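Local coordinates for kappa-carrageenase (Pseudoalteromonas carrageenovora, PDB 5OCQ), which cleaves kappa-carrageenan internally, hydrolysing the beta-1,4 linkages between D-galactose 4-sulfate and 3,6-anhydro-D-galactose, as a glycoside hydrolase of family GH16, at residues T37-V42 / H66-W71; A80-Y85 / Q246-A251; A118-S123 / T230-L235; D141-T146 / S154-H159. The protein carries 1 engineered substitution. All coordinates share one frame; numbering follows the deposited sequence.

Interaction 1: T37-V42 / H66-W71; sequences TENYGV and HQRTFW. With 9RN (3,6-anhydro-alpha-D-galactopyranose), chain C; 9RN (3,6-anhydro-alpha-D-galactopyranose), chain B; G4S (4-O-sulfo-beta-D-galactopyranose), chain D.
The guanidinium of Arg68 has the CB of Asn39 over one face, 3.6 Å from its NE, and the carbonyl oxygen of Gly41 near its plane at the edge. The Asn39 amide runs almost parallel to it (6° between planes), while its OD1 takes the backbone N of Trp45. This is a loop of the GH16 beta-jelly roll, residues 37-42, laid against strand 66-71 beside the substrate cleft. Two further flat groups meet sugar. Tyr40 bears the anhydrogalactose of chain B on one face, CD1 to C2 3.4 Å, with the sulfate oxygen O7 of the sulfated galactose at its edge. Trp71 has the anhydrogalactose of chain C over a face, CE2 to C2 3.5 Å. With CG of Trp71 anti to the backbone N (chi1 173°), the indole is carried away from the loop toward that sugar. Putting an alanine at Trp71 would probably deprive this anhydrogalactose of its flat rest and let the sugar shift. Arg68, extended from CG to NE, reaches across to the loop and gives Gly41 O a weak hydrogen bond from NH2, 3.1 Å; Trp43 O and Ser44 OG hold the same guanidinium, and its NH1 binds Thr69 O within the strand. The Gly41 carbonyl also meets the edge of the Phe70 ring, its O standing 3.5 Å from Phe70 CE1.

Interaction 2: A80-Y85 / Q246-A251; sequences ANYPLY and QFYPSA
Pro249 packs its ring against Tyr82, Leu84 and Tyr85, which line up along the strand facing it. Two strands of the GH16 jelly-roll domain meet here at nearly a right angle (87°), their axes 8.7 Å apart. Strand 82-85 lies in the main body of sheets, whereas strand 246-249 is one arm of a small hairpin with strand 240-243. No hydrogen bond joins the two segments; the contact is apolar, and one proline carries most of it.

The close side is at Tyr82. Its CG is anti to the backbone N (chi1 -168°), which sends the ring toward the hairpin, and the hydroxyl end comes to rest on the proline: OH is 3.5 Å from Pro249 CD and CE2 is 3.9 Å from Pro249 CG. The proline thus sits at the edge of the phenol ring rather than over it, and the ring itself is stacked with Phe70 of the adjacent strand.

Beyond the Tyr82 contact the fit is looser: Leu84 and Tyr85 each approach the proline no closer than 4.1 Å, Leu84 with CD2 to Pro249 CG and Tyr85 with CE2 to Pro249 CB, both side chains crossing it at about a right angle. The Tyr85 ring is partly exposed and offers only its edge, and past it the chain runs out toward solvent: Ser250 and Ala251 turn their CB atoms away from strand 82-85. Inward, Tyr248 is buried, its OH bonded to Asp72 and the backbone N of Cys74. The Tyr82 hydroxyl lies at the Tyr248 ring edge, OH 4.2 Å from Tyr248 CD2.

Interaction 3: A118-S123 / T230-L235; sequences AFWMYS and TLSQGL. With G4S (4-O-sulfo-beta-D-galactopyranose), chain D; 9RN (3,6-anhydro-alpha-D-galactopyranose), chain B.
Trp120 and Ser232 join side chains across two antiparallel strands: the indole NE1 gives its hydrogen to Ser232 OG at 3.0 Å and 159°, with the oxygen 15° out of the ring plane. Four backbone bonds run alongside. Ala118 and Ser232 exchange N-H and C=O in both directions, and so do Trp120 and Thr230, where Thr230 N to Trp120 O is the shortest at 2.7 Å. Between these hydrogen-bonded pairs lies the non-hydrogen-bonded pair Phe119 and Leu231, on the opposite face of the sheet, Phe119 CD1 packing on Leu231 CD2 at 3.6 Å. Here the Thr230 carbonyl O also meets a CA-H, 3.4 Å from Phe119 CA. Thr230 CB makes a CH-pi contact over the five-membered ring of Trp120, 4.0 Å from the ring centroid; Thr230 OG1 reaches the edge of the Tyr122 ring while making a weak bond to Asn228 O. The Tyr122 hydroxyl is taken up by Glu38. With CG of Trp120 set between the backbone N and the carbonyl carbon (chi1 59°), the other indole face turns to the sulfated galactose, CH2 to C4 3.8 Å. A leucine instead of Trp120 would probably leave Ser232 OG without its donor and the sugar without a flat platform. Such aromatic residues, rising from the concave face of the jelly roll, typify the substrate cleft of GH16 enzymes.

Interaction 4: D141-T146 / S154-H159; sequences DVVDLT and SDHDLH. Engineered in segment 141-146: Asp144 (natural residue Glu). With G4S (4-O-sulfo-beta-D-galactopyranose), chain D.
Asp141, an active-site residue of this GH16 enzyme next to the nucleophile Glu139, points OD2 at the edge of the His159 ring, 2.9 Å from CE1, with the carboxylate and ring planes 43° apart. Both touch the sulfated galactose: it lies over a face of His159, whose NE2 is 3.1 Å from its O1. Asp144, an engineered residue at the position of the natural glutamate proton donor, accepts a 2.6 Å hydrogen bond on OD1 from sugar O6 and pairs through the same oxygen with Arg236. Its OD2 accepts a hydrogen bond from a water at 2.7 Å, and that water accepts one from Asp157 N, bridging the segments.

The backbone fixes this shell. Asp141 N binds Asp157 O at 2.9 Å, and Asp144 and Asp155 form one hydrogen-bonded antiparallel pair. Between Asp141 and Asp144, Val142 and Val143 make a classic beta bulge opposite Phe119. His156 bonds to the bulge: ND1 donates to Val142 O (2.9 Å), while NE2 shares a hydrogen bond with Ser154 OG. Further out, Asp157 OD1 is held by His181.

Strand 143-144 pairs with strand 115-122 on its other flank. Residues 154-158 bond back to Asn180, Asn182 and Tyr184, and Val143 and Leu145 rest on Tyr197 of strand 195-201.

Interactions 3 and 4 lie deep in the jelly roll and are joined where strand 115-122 pairs with strand 143-144, Phe119 N bonding to Val143 O. Their chemistry differs: strand pairing with aromatic packing in one, carboxylates, histidines and water in the other. Interactions 1 and 2 sit farther out and are only partly buried, on the neighbouring strands 56-72 and 77-97. The first joins a loop through an arginine, the second a hairpin through a proline. Gln246 NE2 bonds Trp71 O between those two, and Glu38 links interaction 1 to Tyr122 of interaction 3. The same sulfated galactose touches interactions 1, 3 and 4; interaction 2 lends Gln246 and Phe247 to the sugar pocket, though its own contact lies away from it.

Interaction 1: T37-V42 / H66-W71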
# COMPACT_ATOMS: atom_id res chain seq x y z
N THR A 37 0.21 7.50 11.19
CA THR A 37 0.40 6.19 11.79
C THR A 37 1.82 6.03 12.44
O THR A 37 2.62 6.99 12.45
CB THR A 37 0.17 5.06 10.74
OG1 THR A 37 1.20 5.09 9.72
CG2 THR A 37 -1.18 5.13 10.10
N GLU A 38 2.19 4.83 12.83
CA GLU A 38 3.54 4.51 13.12
C GLU A 38 4.38 4.76 11.86
O GLU A 38 3.88 4.64 10.75
CB GLU A 38 3.67 3.02 13.61
CG GLU A 38 3.69 1.96 12.52
CD GLU A 38 2.35 1.55 11.81
OE1 GLU A 38 1.29 2.14 12.08
OE2 GLU A 38 2.38 0.60 10.91
N ASN A 39 5.66 5.10 12.05
CA ASN A 39 6.58 5.45 10.95
C ASN A 39 7.47 4.29 10.53
O ASN A 39 7.80 3.39 11.33
CB ASN A 39 7.44 6.65 11.37
CG ASN A 39 6.67 7.96 11.33
OD1 ASN A 39 6.05 8.30 10.30
ND2 ASN A 39 6.71 8.68 12.41
N TYR A 40 7.80 4.32 9.27
CA TYR A 40 8.69 3.32 8.63
C TYR A 40 9.29 3.93 7.38
O TYR A 40 9.08 5.08 7.03
CB TYR A 40 7.95 2.03 8.32
CG TYR A 40 6.55 2.20 7.72
CD1 TYR A 40 6.32 2.43 6.38
CD2 TYR A 40 5.39 2.18 8.56
CE1 TYR A 40 5.06 2.56 5.88
CE2 TYR A 40 4.14 2.39 8.03
CZ TYR A 40 3.95 2.49 6.67
OH TYR A 40 2.76 2.73 6.01
N GLY A 41 10.06 3.15 6.61
CA GLY A 41 10.76 3.72 5.41
C GLY A 41 11.75 4.80 5.88
O GLY A 41 12.25 4.76 6.99
N VAL A 42 11.91 5.81 5.03
CA VAL A 42 12.85 6.87 5.24
C VAL A 42 12.14 8.23 5.17
O VAL A 42 12.74 9.26 4.84
CB VAL A 42 14.01 6.79 4.22
CG1 VAL A 42 14.78 5.45 4.50
CG2 VAL A 42 13.58 6.95 2.79
N HIS A 66 14.12 16.71 8.96
CA HIS A 66 13.64 16.46 10.35
C HIS A 66 14.48 15.30 10.87
O HIS A 66 15.40 14.85 10.19
CB HIS A 66 12.13 16.22 10.31
CG HIS A 66 11.76 14.94 9.67
ND1 HIS A 66 11.72 14.75 8.32
CD2 HIS A 66 11.39 13.75 10.23
CE1 HIS A 66 11.32 13.51 8.05
NE2 HIS A 66 11.12 12.89 9.19
N GLN A 67 14.19 14.83 12.06
CA GLN A 67 14.79 13.66 12.58
C GLN A 67 13.80 12.88 13.43
O GLN A 67 12.80 13.46 13.86
CB GLN A 67 16.03 14.02 13.46
CG GLN A 67 15.66 14.75 14.76
CD GLN A 67 16.83 15.51 15.38
OE1 GLN A 67 17.41 16.33 14.71
NE2 GLN A 67 17.31 15.08 16.55
N ARG A 68 14.02 11.58 13.55
CA ARG A 68 13.25 10.73 14.43
C ARG A 68 14.05 9.46 14.73
O ARG A 68 15.13 9.23 14.14
CB ARG A 68 11.90 10.42 13.74
CG ARG A 68 12.00 9.56 12.44
CD ARG A 68 10.69 8.85 12.09
NE ARG A 68 10.63 8.25 10.75
CZ ARG A 68 11.07 7.04 10.42
NH1 ARG A 68 11.75 6.30 11.26
NH2 ARG A 68 11.00 6.59 9.19
N THR A 69 13.52 8.60 15.60
CA THR A 69 14.17 7.35 15.82
C THR A 69 13.96 6.41 14.62
O THR A 69 12.86 6.32 14.10
CB THR A 69 13.63 6.77 17.16
OG1 THR A 69 14.09 7.62 18.26
CG2 THR A 69 14.27 5.43 17.40
N PHE A 70 15.01 5.72 14.16
CA PHE A 70 15.00 4.98 12.86
C PHE A 70 15.49 3.53 13.11
O PHE A 70 16.51 3.34 13.79
CB PHE A 70 15.92 5.70 11.90
CG PHE A 70 16.16 5.00 10.56
CD1 PHE A 70 15.25 5.11 9.55
CD2 PHE A 70 17.35 4.30 10.36
CE1 PHE A 70 15.46 4.52 8.32
CE2 PHE A 70 17.59 3.67 9.10
CZ PHE A 70 16.61 3.77 8.11
N TRP A 71 14.75 2.56 12.59
CA TRP A 71 15.19 1.17 12.69
C TRP A 71 16.26 0.86 11.60
O TRP A 71 15.98 0.98 10.38
CB TRP A 71 14.03 0.20 12.49
CG TRP A 71 14.43 -1.27 12.41
CD1 TRP A 71 14.24 -2.07 11.36
CD2 TRP A 71 15.05 -2.05 13.43
NE1 TRP A 71 14.71 -3.33 11.64
CE2 TRP A 71 15.22 -3.35 12.91
CE3 TRP A 71 15.44 -1.78 14.75
CZ2 TRP A 71 15.77 -4.40 13.70
CZ3 TRP A 71 16.00 -2.82 15.53
CH2 TRP A 71 16.15 -4.12 14.98
C2 9RN C . 11.96 -4.25 13.78
C4 9RN C . 10.86 -4.43 15.98
C5 9RN C . 9.69 -3.65 15.43
C6 9RN C . 10.14 -2.22 15.36
O4 9RN C . 11.10 -4.16 17.35
O5 9RN C . 9.56 -4.19 14.06
O3 9RN C . 11.59 -2.36 15.27
C3 9RN C . 11.97 -3.76 15.24
O2 9RN C . 12.35 -5.64 13.56
C1 9RN C . 10.64 -3.91 13.15
O1 9RN C . 10.46 -4.66 11.93
C2 9RN B . 6.14 -0.94 6.03
C4 9RN B . 6.95 -2.81 7.47
C5 9RN B . 5.91 -3.65 6.76
C6 9RN B . 4.67 -3.21 7.50
O5 9RN B . 5.89 -3.24 5.36
O3 9RN B . 4.90 -1.84 7.84
C3 9RN B . 6.21 -1.48 7.44
O2 9RN B . 7.50 -0.52 5.61
C1 9RN B . 5.51 -1.91 5.06
O1 9RN B . 6.02 -1.69 3.76
C1 G4S D . 5.50 -3.20 0.37
C2 G4S D . 6.12 -2.94 1.73
C3 G4S D . 5.23 -2.08 2.67
C4 G4S D . 4.74 -0.86 1.86
C5 G4S D . 4.00 -1.34 0.59
C6 G4S D . 3.28 -0.29 -0.21
O1 G4S D . 6.57 -3.64 -0.52
O2 G4S D . 6.29 -4.23 2.43
O4 G4S D . 5.94 -0.19 1.43
O5 G4S D . 4.99 -1.98 -0.27
O6 G4S D . 4.19 0.52 -0.98
S G4S D . 6.41 1.32 1.95
O7 G4S D . 5.20 2.04 2.42
O8 G4S D . 7.41 1.04 3.05
O9 G4S D . 6.94 1.92 0.71

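Interaction 2: A80-Y85 / Q246-A251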
# COMPACT_ATOMS: atom_id res chain seq x y z
N ALA A 80 18.62 6.66 17.50
CA ALA A 80 17.94 7.93 17.88
C ALA A 80 18.41 9.11 17.05
O ALA A 80 19.58 9.13 16.55
CB ALA A 80 18.13 8.17 19.32
N ASN A 81 17.55 10.12 16.91
CA ASN A 81 17.94 11.38 16.25
C ASN A 81 18.48 11.20 14.84
O ASN A 81 19.46 11.85 14.48
CB ASN A 81 18.91 12.17 17.15
CG ASN A 81 18.30 12.52 18.50
OD1 ASN A 81 17.18 13.02 18.56
ND2 ASN A 81 19.00 12.23 19.59
N TYR A 82 17.87 10.31 14.10
CA TYR A 82 18.36 9.96 12.72
C TYR A 82 17.81 10.98 11.75
O TYR A 82 16.61 11.24 11.67
CB TYR A 82 17.93 8.58 12.42
CG TYR A 82 18.56 7.93 11.21
CD1 TYR A 82 19.71 7.22 11.33
CD2 TYR A 82 17.97 8.03 9.97
CE1 TYR A 82 20.28 6.60 10.19
CE2 TYR A 82 18.56 7.51 8.82
CZ TYR A 82 19.72 6.81 8.96
OH TYR A 82 20.23 6.17 7.81
N PRO A 83 18.66 11.64 10.96
CA PRO A 83 18.19 12.68 10.03
C PRO A 83 17.50 12.07 8.83
O PRO A 83 18.01 11.07 8.23
CB PRO A 83 19.45 13.47 9.62
CG PRO A 83 20.52 12.60 10.03
CD PRO A 83 20.15 11.58 11.05
N LEU A 84 16.35 12.64 8.51
CA LEU A 84 15.58 12.30 7.32
C LEU A 84 15.16 13.52 6.56
O LEU A 84 15.25 14.63 7.10
CB LEU A 84 14.36 11.41 7.72
CG LEU A 84 14.69 10.06 8.38
CD1 LEU A 84 13.33 9.42 8.73
CD2 LEU A 84 15.34 9.12 7.41
N TYR A 85 14.77 13.33 5.31
CA TYR A 85 14.66 14.45 4.40
C TYR A 85 13.30 14.69 3.79
O TYR A 85 13.07 15.80 3.19
CB TYR A 85 15.74 14.30 3.28
CG TYR A 85 17.11 14.03 3.90
CD1 TYR A 85 17.80 15.02 4.61
CD2 TYR A 85 17.67 12.74 3.79
CE1 TYR A 85 19.03 14.68 5.25
CE2 TYR A 85 18.86 12.43 4.40
CZ TYR A 85 19.53 13.45 5.11
OH TYR A 85 20.77 13.08 5.66
N GLN A 246 14.73 -3.37 3.84
CA GLN A 246 14.16 -2.06 4.08
C GLN A 246 14.79 -0.97 3.25
O GLN A 246 15.87 -1.15 2.68
CB GLN A 246 14.34 -1.71 5.57
CG GLN A 246 15.79 -1.36 5.94
CD GLN A 246 16.00 -0.94 7.38
OE1 GLN A 246 15.95 -1.74 8.33
NE2 GLN A 246 16.18 0.34 7.57
N PHE A 247 14.22 0.24 3.27
CA PHE A 247 14.78 1.44 2.72
C PHE A 247 15.81 2.11 3.65
O PHE A 247 15.59 2.17 4.89
CB PHE A 247 13.72 2.50 2.28
CG PHE A 247 12.86 2.07 1.18
CD1 PHE A 247 13.39 1.81 -0.08
CD2 PHE A 247 11.51 1.90 1.37
CE1 PHE A 247 12.59 1.48 -1.13
CE2 PHE A 247 10.69 1.52 0.31
CZ PHE A 247 11.24 1.25 -0.92
N TYR A 248 16.81 2.77 3.03
CA TYR A 248 17.75 3.66 3.70
C TYR A 248 17.84 4.92 2.83
O TYR A 248 17.50 4.83 1.62
CB TYR A 248 19.16 3.02 3.88
CG TYR A 248 19.28 2.02 4.95
CD1 TYR A 248 18.88 0.71 4.76
CD2 TYR A 248 19.83 2.36 6.18
CE1 TYR A 248 18.98 -0.21 5.76
CE2 TYR A 248 19.98 1.46 7.19
CZ TYR A 248 19.53 0.13 6.99
OH TYR A 248 19.62 -0.79 8.00
N PRO A 249 18.19 6.08 3.38
CA PRO A 249 18.26 7.30 2.56
C PRO A 249 19.43 7.22 1.59
O PRO A 249 20.48 6.63 1.94
CB PRO A 249 18.41 8.45 3.55
CG PRO A 249 18.36 7.81 4.91
CD PRO A 249 18.41 6.36 4.81
N SER A 250 19.27 7.75 0.42
CA SER A 250 20.46 7.94 -0.45
C SER A 250 21.07 9.34 -0.20
O SER A 250 20.61 10.13 0.63
CB SER A 250 20.01 7.78 -1.89
OG SER A 250 19.41 8.96 -2.36
N ALA A 251 22.09 9.68 -1.00
CA ALA A 251 22.63 11.05 -0.85
C ALA A 251 21.94 12.07 -1.76
O ALA A 251 22.26 13.24 -1.72
CB ALA A 251 24.16 11.05 -1.04

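Interaction 3: A118-S123 / T230-L235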
# COMPACT_ATOMS: atom_id res chain seq x y z
N ALA A 118 0.46 4.15 -3.40
CA ALA A 118 0.11 2.74 -3.17
C ALA A 118 -1.22 2.58 -2.52
O ALA A 118 -1.70 3.43 -1.72
CB ALA A 118 1.12 2.19 -2.27
N PHE A 119 -1.87 1.43 -2.80
CA PHE A 119 -3.16 1.08 -2.19
C PHE A 119 -2.96 -0.37 -1.76
O PHE A 119 -2.52 -1.19 -2.59
CB PHE A 119 -4.30 1.22 -3.23
CG PHE A 119 -5.67 0.72 -2.81
CD1 PHE A 119 -6.20 0.95 -1.50
CD2 PHE A 119 -6.54 0.15 -3.76
CE1 PHE A 119 -7.47 0.55 -1.21
CE2 PHE A 119 -7.81 -0.31 -3.42
CZ PHE A 119 -8.31 -0.09 -2.15
N TRP A 120 -3.05 -0.66 -0.48
CA TRP A 120 -2.52 -1.89 0.11
C TRP A 120 -3.16 -2.15 1.46
O TRP A 120 -3.97 -1.32 1.92
CB TRP A 120 -1.00 -1.91 0.21
CG TRP A 120 -0.40 -0.79 1.05
CD1 TRP A 120 -0.50 0.55 0.77
CD2 TRP A 120 0.40 -0.91 2.23
NE1 TRP A 120 0.21 1.30 1.73
CE2 TRP A 120 0.74 0.42 2.65
CE3 TRP A 120 0.84 -1.99 3.01
CZ2 TRP A 120 1.54 0.64 3.78
CZ3 TRP A 120 1.67 -1.77 4.08
CH2 TRP A 120 1.97 -0.46 4.47
N MET A 121 -2.93 -3.34 2.01
CA MET A 121 -3.51 -3.67 3.33
C MET A 121 -2.48 -4.54 4.07
O MET A 121 -1.76 -5.35 3.44
CB MET A 121 -4.89 -4.34 3.24
CG MET A 121 -4.86 -5.67 2.54
SD MET A 121 -6.53 -6.30 2.19
CE MET A 121 -6.78 -5.49 0.64
N TYR A 122 -2.40 -4.40 5.40
CA TYR A 122 -1.36 -5.12 6.19
C TYR A 122 -1.80 -5.39 7.57
O TYR A 122 -2.55 -4.61 8.16
CB TYR A 122 -0.03 -4.40 6.13
CG TYR A 122 0.06 -3.09 6.91
CD1 TYR A 122 -0.67 -1.95 6.57
CD2 TYR A 122 0.88 -2.97 8.04
CE1 TYR A 122 -0.50 -0.77 7.27
CE2 TYR A 122 1.04 -1.73 8.77
CZ TYR A 122 0.32 -0.65 8.38
OH TYR A 122 0.52 0.53 9.09
N SER A 123 -1.23 -6.44 8.19
CA SER A 123 -1.52 -6.77 9.56
C SER A 123 -0.44 -6.36 10.53
O SER A 123 0.58 -5.87 10.13
CB SER A 123 -1.71 -8.34 9.68
OG SER A 123 -0.42 -8.95 9.55
N THR A 230 -5.09 0.63 3.43
CA THR A 230 -4.20 1.78 3.49
C THR A 230 -4.07 2.42 2.11
O THR A 230 -3.81 1.73 1.09
CB THR A 230 -2.83 1.32 4.08
OG1 THR A 230 -3.04 0.69 5.34
CG2 THR A 230 -1.83 2.49 4.32
N LEU A 231 -4.02 3.75 2.10
CA LEU A 231 -3.62 4.54 0.94
C LEU A 231 -2.42 5.38 1.39
O LEU A 231 -2.45 6.00 2.48
CB LEU A 231 -4.74 5.54 0.50
CG LEU A 231 -5.97 4.86 -0.12
CD1 LEU A 231 -7.26 5.73 0.10
CD2 LEU A 231 -5.77 4.53 -1.57
N SER A 232 -1.33 5.39 0.62
CA SER A 232 -0.16 6.14 1.08
C SER A 232 0.77 6.48 -0.10
O SER A 232 0.64 5.84 -1.16
CB SER A 232 0.58 5.27 2.12
OG SER A 232 1.18 4.08 1.54
N GLN A 233 1.73 7.41 0.12
CA GLN A 233 2.70 7.76 -0.94
C GLN A 233 4.08 7.57 -0.31
O GLN A 233 4.42 8.26 0.69
CB GLN A 233 2.44 9.18 -1.54
CG GLN A 233 3.40 9.43 -2.72
CD GLN A 233 2.87 10.56 -3.52
OE1 GLN A 233 1.96 10.39 -4.33
NE2 GLN A 233 3.30 11.74 -3.21
N GLY A 234 4.88 6.66 -0.87
CA GLY A 234 6.21 6.44 -0.41
C GLY A 234 7.32 6.95 -1.31
O GLY A 234 7.06 7.36 -2.41
N LEU A 235 8.53 7.06 -0.74
CA LEU A 235 9.72 7.53 -1.49
C LEU A 235 10.38 6.31 -2.15
O LEU A 235 10.36 5.20 -1.66
CB LEU A 235 10.67 8.27 -0.58
CG LEU A 235 11.55 9.43 -0.92
CD1 LEU A 235 10.79 10.70 -1.27
CD2 LEU A 235 12.53 9.64 0.25
C1 G4S D . 5.50 -3.20 0.37
C2 G4S D . 6.12 -2.94 1.73
C3 G4S D . 5.23 -2.08 2.67
C4 G4S D . 4.74 -0.86 1.86
C5 G4S D . 4.00 -1.34 0.59
C6 G4S D . 3.28 -0.29 -0.21
O1 G4S D . 6.57 -3.64 -0.52
O2 G4S D . 6.29 -4.23 2.43
O4 G4S D . 5.94 -0.19 1.43
O5 G4S D . 4.99 -1.98 -0.27
O6 G4S D . 4.19 0.52 -0.98
S G4S D . 6.41 1.32 1.95
O7 G4S D . 5.20 2.04 2.42
O8 G4S D . 7.41 1.04 3.05
O9 G4S D . 6.94 1.92 0.71
C2 9RN B . 6.14 -0.94 6.03
C4 9RN B . 6.95 -2.81 7.47
C5 9RN B . 5.91 -3.65 6.76
C6 9RN B . 4.67 -3.21 7.50
O5 9RN B . 5.89 -3.24 5.36
O3 9RN B . 4.90 -1.84 7.84
C3 9RN B . 6.21 -1.48 7.44
O2 9RN B . 7.50 -0.52 5.61
C1 9RN B . 5.51 -1.91 5.06
O1 9RN B . 6.02 -1.69 3.76

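Interaction 4: D141-T146 / S154-H159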
# COMPACT_ATOMS: atom_id res chain seq x y z
N ASP A 141 -0.75 -5.98 -1.61
CA ASP A 141 -0.61 -4.70 -2.28
C ASP A 141 -1.58 -4.69 -3.45
O ASP A 141 -1.41 -5.47 -4.45
CB ASP A 141 0.79 -4.46 -2.75
CG ASP A 141 1.81 -4.36 -1.62
OD1 ASP A 141 1.41 -4.30 -0.39
OD2 ASP A 141 3.06 -4.31 -1.89
N VAL A 142 -2.61 -3.88 -3.41
CA VAL A 142 -3.56 -3.77 -4.54
C VAL A 142 -2.84 -3.20 -5.75
O VAL A 142 -2.99 -3.69 -6.89
CB VAL A 142 -4.80 -2.93 -4.24
CG1 VAL A 142 -5.86 -3.00 -5.38
CG2 VAL A 142 -5.40 -3.33 -2.92
N VAL A 143 -2.05 -2.13 -5.55
CA VAL A 143 -1.19 -1.52 -6.62
C VAL A 143 -0.09 -0.74 -6.00
O VAL A 143 -0.34 -0.05 -4.97
CB VAL A 143 -1.91 -0.69 -7.63
CG1 VAL A 143 -2.56 0.62 -7.02
CG2 VAL A 143 -1.04 -0.29 -8.81
N ASP A 144 1.15 -0.89 -6.52
CA ASP A 144 2.19 0.14 -6.35
C ASP A 144 2.49 0.80 -7.66
O ASP A 144 2.85 0.09 -8.63
CB ASP A 144 3.51 -0.44 -5.84
CG ASP A 144 3.56 -0.69 -4.29
OD1 ASP A 144 3.99 0.30 -3.52
OD2 ASP A 144 3.42 -1.88 -3.97
N LEU A 145 2.26 2.09 -7.76
CA LEU A 145 2.46 2.83 -8.97
C LEU A 145 3.84 3.48 -9.00
O LEU A 145 4.43 3.81 -7.96
CB LEU A 145 1.41 3.94 -9.18
CG LEU A 145 -0.06 3.56 -9.36
CD1 LEU A 145 -1.04 4.68 -9.39
CD2 LEU A 145 -0.17 2.80 -10.71
N THR A 146 4.37 3.62 -10.21
CA THR A 146 5.57 4.43 -10.47
C THR A 146 6.76 4.14 -9.62
O THR A 146 7.42 5.07 -9.19
CB THR A 146 5.24 5.93 -10.56
OG1 THR A 146 4.75 6.48 -9.28
CG2 THR A 146 4.21 6.28 -11.61
N SER A 154 3.38 -1.36 -13.53
CA SER A 154 2.82 -1.48 -12.20
C SER A 154 3.11 -2.76 -11.56
O SER A 154 3.47 -3.79 -12.25
CB SER A 154 1.33 -1.16 -12.25
OG SER A 154 0.65 -2.10 -13.04
N ASP A 155 3.05 -2.78 -10.23
CA ASP A 155 3.27 -4.00 -9.44
C ASP A 155 2.05 -4.30 -8.54
O ASP A 155 1.37 -3.35 -8.06
CB ASP A 155 4.50 -3.95 -8.48
CG ASP A 155 5.87 -3.96 -9.22
OD1 ASP A 155 5.94 -4.78 -10.17
OD2 ASP A 155 6.86 -3.26 -8.79
N HIS A 156 1.70 -5.58 -8.42
CA HIS A 156 0.48 -6.03 -7.73
C HIS A 156 0.85 -7.24 -6.92
O HIS A 156 0.65 -8.36 -7.32
CB HIS A 156 -0.64 -6.33 -8.75
CG HIS A 156 -0.89 -5.22 -9.74
ND1 HIS A 156 -1.82 -4.24 -9.53
CD2 HIS A 156 -0.26 -4.89 -10.90
CE1 HIS A 156 -1.80 -3.36 -10.53
NE2 HIS A 156 -0.87 -3.74 -11.39
N ASP A 157 1.49 -6.98 -5.79
CA ASP A 157 2.29 -7.95 -5.07
C ASP A 157 1.75 -8.44 -3.73
O ASP A 157 0.82 -7.86 -3.13
CB ASP A 157 3.67 -7.37 -4.82
CG ASP A 157 4.51 -7.17 -6.14
OD1 ASP A 157 4.23 -7.96 -7.10
OD2 ASP A 157 5.36 -6.21 -6.20
N LEU A 158 2.38 -9.50 -3.19
CA LEU A 158 2.08 -10.04 -1.90
C LEU A 158 3.31 -10.16 -1.05
O LEU A 158 4.38 -10.41 -1.58
CB LEU A 158 1.44 -11.47 -2.05
CG LEU A 158 0.16 -11.61 -2.86
CD1 LEU A 158 -0.26 -13.09 -3.03
CD2 LEU A 158 -0.93 -10.91 -2.10
N HIS A 159 3.17 -9.93 0.26
CA HIS A 159 4.25 -10.03 1.26
C HIS A 159 3.80 -10.76 2.46
O HIS A 159 2.62 -10.70 2.87
CB HIS A 159 4.84 -8.64 1.63
CG HIS A 159 5.20 -7.79 0.47
ND1 HIS A 159 4.33 -7.14 -0.35
CD2 HIS A 159 6.41 -7.58 -0.06
CE1 HIS A 159 4.99 -6.43 -1.25
NE2 HIS A 159 6.27 -6.67 -1.07
C1 G4S D . 5.50 -3.20 0.37
C2 G4S D . 6.12 -2.94 1.73
C3 G4S D . 5.23 -2.08 2.67
C4 G4S D . 4.74 -0.86 1.86
C5 G4S D . 4.00 -1.34 0.59
C6 G4S D . 3.28 -0.29 -0.21
O1 G4S D . 6.57 -3.64 -0.52
O2 G4S D . 6.29 -4.23 2.43
O4 G4S D . 5.94 -0.19 1.43
O5 G4S D . 4.99 -1.98 -0.27
O6 G4S D . 4.19 0.52 -0.98
S G4S D . 6.41 1.32 1.95
O7 G4S D . 5.20 2.04 2.42
O8 G4S D . 7.41 1.04 3.05
O9 G4S D . 6.94 1.92 0.71
O HOH W 1 5.82 -4.57 -3.98
O HOH W 2 2.53 -3.98 -5.37